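PDB 3QBR: SJCHGC06286 protein from Schistosoma japonicum, which belongs to the Bcl-2 family of apoptosis regulators and probably binds BH domains of partner proteins through its helical bundle, the part present here. Local coordinates for residues Leu102-Asn111 with Ala144-Tyr155. Residues are numbered along the deposited sequence; the frame is centred on the assembly and turned at random.
Sequences LEIFYLEILN and AIQMLIKTTSQY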
loop_
_atom_site.group_PDB
_atom_site.type_symbol
_atom_site.label_atom_id
_atom_site.label_comp_id
_atom_site.label_asym_id
_atom_site.label_seq_id
_atom_site.Cartn_x
_atom_site.Cartn_y
_atom_site.Cartn_z
ATOM N N LEU A 102 -5.906 -2.995 14.691
ATOM C CA LEU A 102 -5.747 -2.609 13.289
ATOM C C LEU A 102 -4.587 -3.342 12.598
ATOM O O LEU A 102 -4.671 -3.669 11.415
ATOM C CB LEU A 102 -5.567 -1.099 13.172
ATOM C CG LEU A 102 -5.412 -0.540 11.758
ATOM C CD1 LEU A 102 -6.610 -0.903 10.879
ATOM C CD2 LEU A 102 -5.211 0.968 11.805
ATOM N N GLU A 103 -3.513 -3.609 13.328
ATOM C CA GLU A 103 -2.437 -4.392 12.749
ATOM C C GLU A 103 -3.013 -5.751 12.357
ATOM O O GLU A 103 -2.950 -6.160 11.195
ATOM C CB GLU A 103 -1.280 -4.545 13.732
ATOM C CG GLU A 103 0.052 -4.879 13.075
ATOM C CD GLU A 103 1.230 -4.834 14.051
ATOM O OE1 GLU A 103 2.197 -5.609 13.864
ATOM O OE2 GLU A 103 1.190 -4.026 15.006
ATOM N N ILE A 104 -3.599 -6.431 13.341
ATOM C CA ILE A 104 -4.295 -7.698 13.129
ATOM C C ILE A 104 -5.131 -7.755 11.841
ATOM O O ILE A 104 -4.938 -8.630 10.984
ATOM C CB ILE A 104 -5.244 -8.011 14.304
ATOM C CG1 ILE A 104 -4.478 -8.079 15.632
ATOM C CG2 ILE A 104 -6.020 -9.286 14.021
ATOM C CD1 ILE A 104 -3.018 -8.356 15.470
ATOM N N PHE A 105 -6.082 -6.843 11.712
ATOM C CA PHE A 105 -6.927 -6.878 10.539
ATOM C C PHE A 105 -6.128 -6.620 9.296
ATOM O O PHE A 105 -6.309 -7.313 8.293
ATOM C CB PHE A 105 -8.056 -5.881 10.646
ATOM C CG PHE A 105 -8.907 -6.096 11.842
ATOM C CD1 PHE A 105 -9.039 -7.370 12.375
ATOM C CD2 PHE A 105 -9.583 -5.041 12.435
ATOM C CE1 PHE A 105 -9.822 -7.593 13.489
ATOM C CE2 PHE A 105 -10.375 -5.256 13.545
ATOM C CZ PHE A 105 -10.493 -6.536 14.076
ATOM N N TYR A 106 -5.246 -5.621 9.361
ATOM C CA TYR A 106 -4.352 -5.325 8.241
ATOM C C TYR A 106 -3.615 -6.590 7.850
ATOM O O TYR A 106 -3.583 -6.966 6.677
ATOM C CB TYR A 106 -3.330 -4.211 8.569
ATOM C CG TYR A 106 -2.639 -3.699 7.325
ATOM C CD1 TYR A 106 -3.385 -3.190 6.273
ATOM C CD2 TYR A 106 -1.266 -3.754 7.185
ATOM C CE1 TYR A 106 -2.793 -2.743 5.120
ATOM C CE2 TYR A 106 -0.645 -3.283 6.024
ATOM C CZ TYR A 106 -1.424 -2.787 4.998
ATOM O OH TYR A 106 -0.871 -2.330 3.828
ATOM N N LEU A 107 -3.019 -7.240 8.844
ATOM C CA LEU A 107 -2.270 -8.459 8.594
ATOM C C LEU A 107 -3.129 -9.564 7.955
ATOM O O LEU A 107 -2.669 -10.272 7.049
ATOM C CB LEU A 107 -1.567 -8.926 9.865
ATOM C CG LEU A 107 -0.294 -8.109 10.081
ATOM C CD1 LEU A 107 0.547 -8.659 11.211
ATOM C CD2 LEU A 107 0.523 -8.062 8.781
ATOM N N GLU A 108 -4.375 -9.688 8.409
ATOM C CA GLU A 108 -5.289 -10.662 7.845
ATOM C C GLU A 108 -5.646 -10.307 6.398
ATOM O O GLU A 108 -5.822 -11.189 5.553
ATOM C CB GLU A 108 -6.570 -10.749 8.685
ATOM C CG GLU A 108 -6.421 -11.472 10.029
ATOM C CD GLU A 108 -7.737 -11.539 10.825
ATOM O OE1 GLU A 108 -8.809 -11.163 10.290
ATOM O OE2 GLU A 108 -7.694 -11.969 11.996
ATOM N N ILE A 109 -5.780 -9.015 6.117
ATOM C CA ILE A 109 -6.098 -8.574 4.763
ATOM C C ILE A 109 -4.943 -8.827 3.788
ATOM O O ILE A 109 -5.161 -9.201 2.634
ATOM C CB ILE A 109 -6.432 -7.085 4.724
ATOM C CG1 ILE A 109 -7.614 -6.784 5.640
ATOM C CG2 ILE A 109 -6.713 -6.645 3.290
ATOM C CD1 ILE A 109 -8.238 -5.448 5.383
ATOM N N LEU A 110 -3.722 -8.635 4.245
ATOM C CA LEU A 110 -2.552 -8.889 3.441
ATOM C C LEU A 110 -2.419 -10.357 3.187
ATOM O O LEU A 110 -2.264 -10.783 2.077
ATOM C CB LEU A 110 -1.318 -8.401 4.163
ATOM C CG LEU A 110 -1.151 -6.904 4.284
ATOM C CD1 LEU A 110 0.194 -6.572 4.772
ATOM C CD2 LEU A 110 -1.366 -6.266 2.979
ATOM N N ASN A 111 -2.476 -11.140 4.243
ATOM C CA ASN A 111 -2.506 -12.593 4.107
ATOM C C ASN A 111 -3.575 -13.078 3.115
ATOM O O ASN A 111 -3.333 -13.969 2.295
ATOM C CB ASN A 111 -2.709 -13.205 5.475
ATOM C CG ASN A 111 -1.444 -13.188 6.282
ATOM O OD1 ASN A 111 -0.351 -13.240 5.716
ATOM N ND2 ASN A 111 -1.570 -13.113 7.605
ATOM N N ALA A 144 -1.369 5.588 13.867
ATOM C CA ALA A 144 -1.901 4.468 13.082
ATOM C C ALA A 144 -1.269 4.457 11.682
ATOM O O ALA A 144 -0.892 3.396 11.156
ATOM C CB ALA A 144 -3.464 4.468 13.000
ATOM N N ILE A 145 -1.151 5.645 11.092
ATOM C CA ILE A 145 -0.570 5.799 9.769
ATOM C C ILE A 145 0.850 5.210 9.755
ATOM O O ILE A 145 1.158 4.310 8.965
ATOM C CB ILE A 145 -0.552 7.291 9.344
ATOM C CG1 ILE A 145 -1.976 7.809 9.194
ATOM C CG2 ILE A 145 0.228 7.475 8.054
ATOM C CD1 ILE A 145 -2.109 9.248 8.653
ATOM N N GLN A 146 1.700 5.694 10.655
ATOM C CA GLN A 146 3.069 5.207 10.729
ATOM C C GLN A 146 3.081 3.731 11.020
ATOM O O GLN A 146 4.021 3.020 10.666
ATOM C CB GLN A 146 3.875 5.950 11.800
ATOM C CG GLN A 146 4.345 7.349 11.378
ATOM C CD GLN A 146 4.908 7.406 9.946
ATOM O OE1 GLN A 146 5.741 6.570 9.551
ATOM N NE2 GLN A 146 4.461 8.410 9.168
ATOM N N MET A 147 2.041 3.256 11.686
ATOM C CA MET A 147 1.975 1.836 12.006
ATOM C C MET A 147 1.732 1.026 10.721
ATOM O O MET A 147 2.469 0.085 10.419
ATOM C CB MET A 147 0.892 1.592 13.042
ATOM C CG MET A 147 0.890 0.177 13.606
ATOM S SD MET A 147 -0.246 -0.867 12.692
ATOM C CE MET A 147 -1.779 -0.027 13.129
ATOM N N LEU A 148 0.723 1.421 9.949
ATOM C CA LEU A 148 0.432 0.752 8.689
ATOM C C LEU A 148 1.671 0.679 7.796
ATOM O O LEU A 148 2.009 -0.383 7.255
ATOM C CB LEU A 148 -0.701 1.461 7.943
ATOM C CG LEU A 148 -2.095 1.278 8.522
ATOM C CD1 LEU A 148 -3.114 2.090 7.727
ATOM C CD2 LEU A 148 -2.437 -0.231 8.464
ATOM N N ILE A 149 2.352 1.815 7.648
ATOM C CA ILE A 149 3.544 1.865 6.811
ATOM C C ILE A 149 4.645 0.937 7.321
ATOM O O ILE A 149 5.327 0.294 6.533
ATOM C CB ILE A 149 4.075 3.285 6.689
ATOM C CG1 ILE A 149 3.091 4.137 5.897
ATOM C CG2 ILE A 149 5.405 3.268 5.992
ATOM C CD1 ILE A 149 3.420 5.619 5.959
ATOM N N LYS A 150 4.806 0.838 8.635
ATOM C CA LYS A 150 5.839 -0.040 9.190
ATOM C C LYS A 150 5.489 -1.510 9.000
ATOM O O LYS A 150 6.367 -2.328 8.695
ATOM C CB LYS A 150 6.069 0.249 10.671
ATOM C CG LYS A 150 7.172 -0.561 11.277
ATOM C CD LYS A 150 7.193 -0.359 12.792
ATOM C CE LYS A 150 8.422 -0.966 13.460
ATOM N NZ LYS A 150 8.330 -0.840 14.946
ATOM N N THR A 151 4.205 -1.832 9.176
ATOM C CA THR A 151 3.720 -3.196 9.031
ATOM C C THR A 151 3.825 -3.649 7.578
ATOM O O THR A 151 4.342 -4.735 7.299
ATOM C CB THR A 151 2.282 -3.335 9.552
ATOM O OG1 THR A 151 2.283 -3.104 10.963
ATOM C CG2 THR A 151 1.751 -4.710 9.286
ATOM N N THR A 152 3.355 -2.824 6.645
ATOM C CA THR A 152 3.623 -3.098 5.233
ATOM C C THR A 152 5.116 -3.436 4.972
ATOM O O THR A 152 5.434 -4.363 4.225
ATOM C CB THR A 152 3.205 -1.923 4.375
ATOM O OG1 THR A 152 1.887 -1.537 4.747
ATOM C CG2 THR A 152 3.245 -2.274 2.891
ATOM N N SER A 153 6.027 -2.698 5.605
ATOM C CA SER A 153 7.466 -2.923 5.426
ATOM C C SER A 153 7.958 -4.263 5.943
ATOM O O SER A 153 8.682 -4.954 5.223
ATOM C CB SER A 153 8.294 -1.808 6.077
ATOM O OG SER A 153 8.157 -0.594 5.355
ATOM N N GLN A 154 7.602 -4.612 7.185
ATOM C CA GLN A 154 7.969 -5.925 7.737
ATOM C C GLN A 154 7.396 -7.069 6.899
ATOM O O GLN A 154 8.108 -7.992 6.534
ATOM C CB GLN A 154 7.486 -6.093 9.178
ATOM C CG GLN A 154 8.193 -5.247 10.194
ATOM C CD GLN A 154 7.287 -4.908 11.366
ATOM O OE1 GLN A 154 6.206 -5.487 11.522
ATOM N NE2 GLN A 154 7.716 -3.959 12.192
ATOM N N TYR A 155 6.102 -6.988 6.601
ATOM C CA TYR A 155 5.389 -8.045 5.901
ATOM C C TYR A 155 6.045 -8.278 4.569
ATOM O O TYR A 155 6.242 -9.427 4.154
ATOM C CB TYR A 155 3.909 -7.689 5.700
ATOM C CG TYR A 155 3.105 -8.816 5.088
ATOM C CD1 TYR A 155 2.976 -8.941 3.707
ATOM C CD2 TYR A 155 2.499 -9.779 5.897
ATOM C CE1 TYR A 155 2.251 -9.993 3.142
ATOM C CE2 TYR A 155 1.762 -10.820 5.355
ATOM C CZ TYR A 155 1.640 -10.932 3.974
ATOM O OH TYR A 155 0.899 -11.979 3.441
#
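Tyr-155, Tyr-106 and Thr-151 bury the most surface in the contact between two helices that run roughly the same way, their axes crossing at -39° and 10.6 Å apart at closest. With its CG anti to the backbone N (chi1 -175°), Tyr-155 reaches across to helix 102-111, where Leu-110 CD1 lies over one ring face in a CH-pi contact, 4.0 Å from the centroid. At the ring's edge its OH donates to Asn-111 OD1 (2.9 Å), tilted 29° from the carbonyl plane. Tyr-106 answers from the other helix: Leu-148 CD2 covers one face of its ring, 3.8 Å from the centroid, and Leu-110 CG of its own helix the opposite face, so that Leu-110 sits between the two rings. The Tyr-106 hydroxyl donates to Thr-152 OG1 (3.0 Å), which in turn donates to Leu-148 O, a short chain of hydrogen bonds ending on a backbone carbonyl. Thr-151 CG2 meets the edge of Tyr-106 and packs on Leu-107 CD2 at 3.6 Å. Toward the N-terminal ends of both segments, the bent Met-147 chain brings CE against Leu-102 CD2. In the Bcl-2 helical bundle, Leu-148 and Thr-152 also pack on helix 119-137, Leu-102 touches helix 83-89, and Phe-105, Glu-108 and Ile-109 meet a chain of another protein.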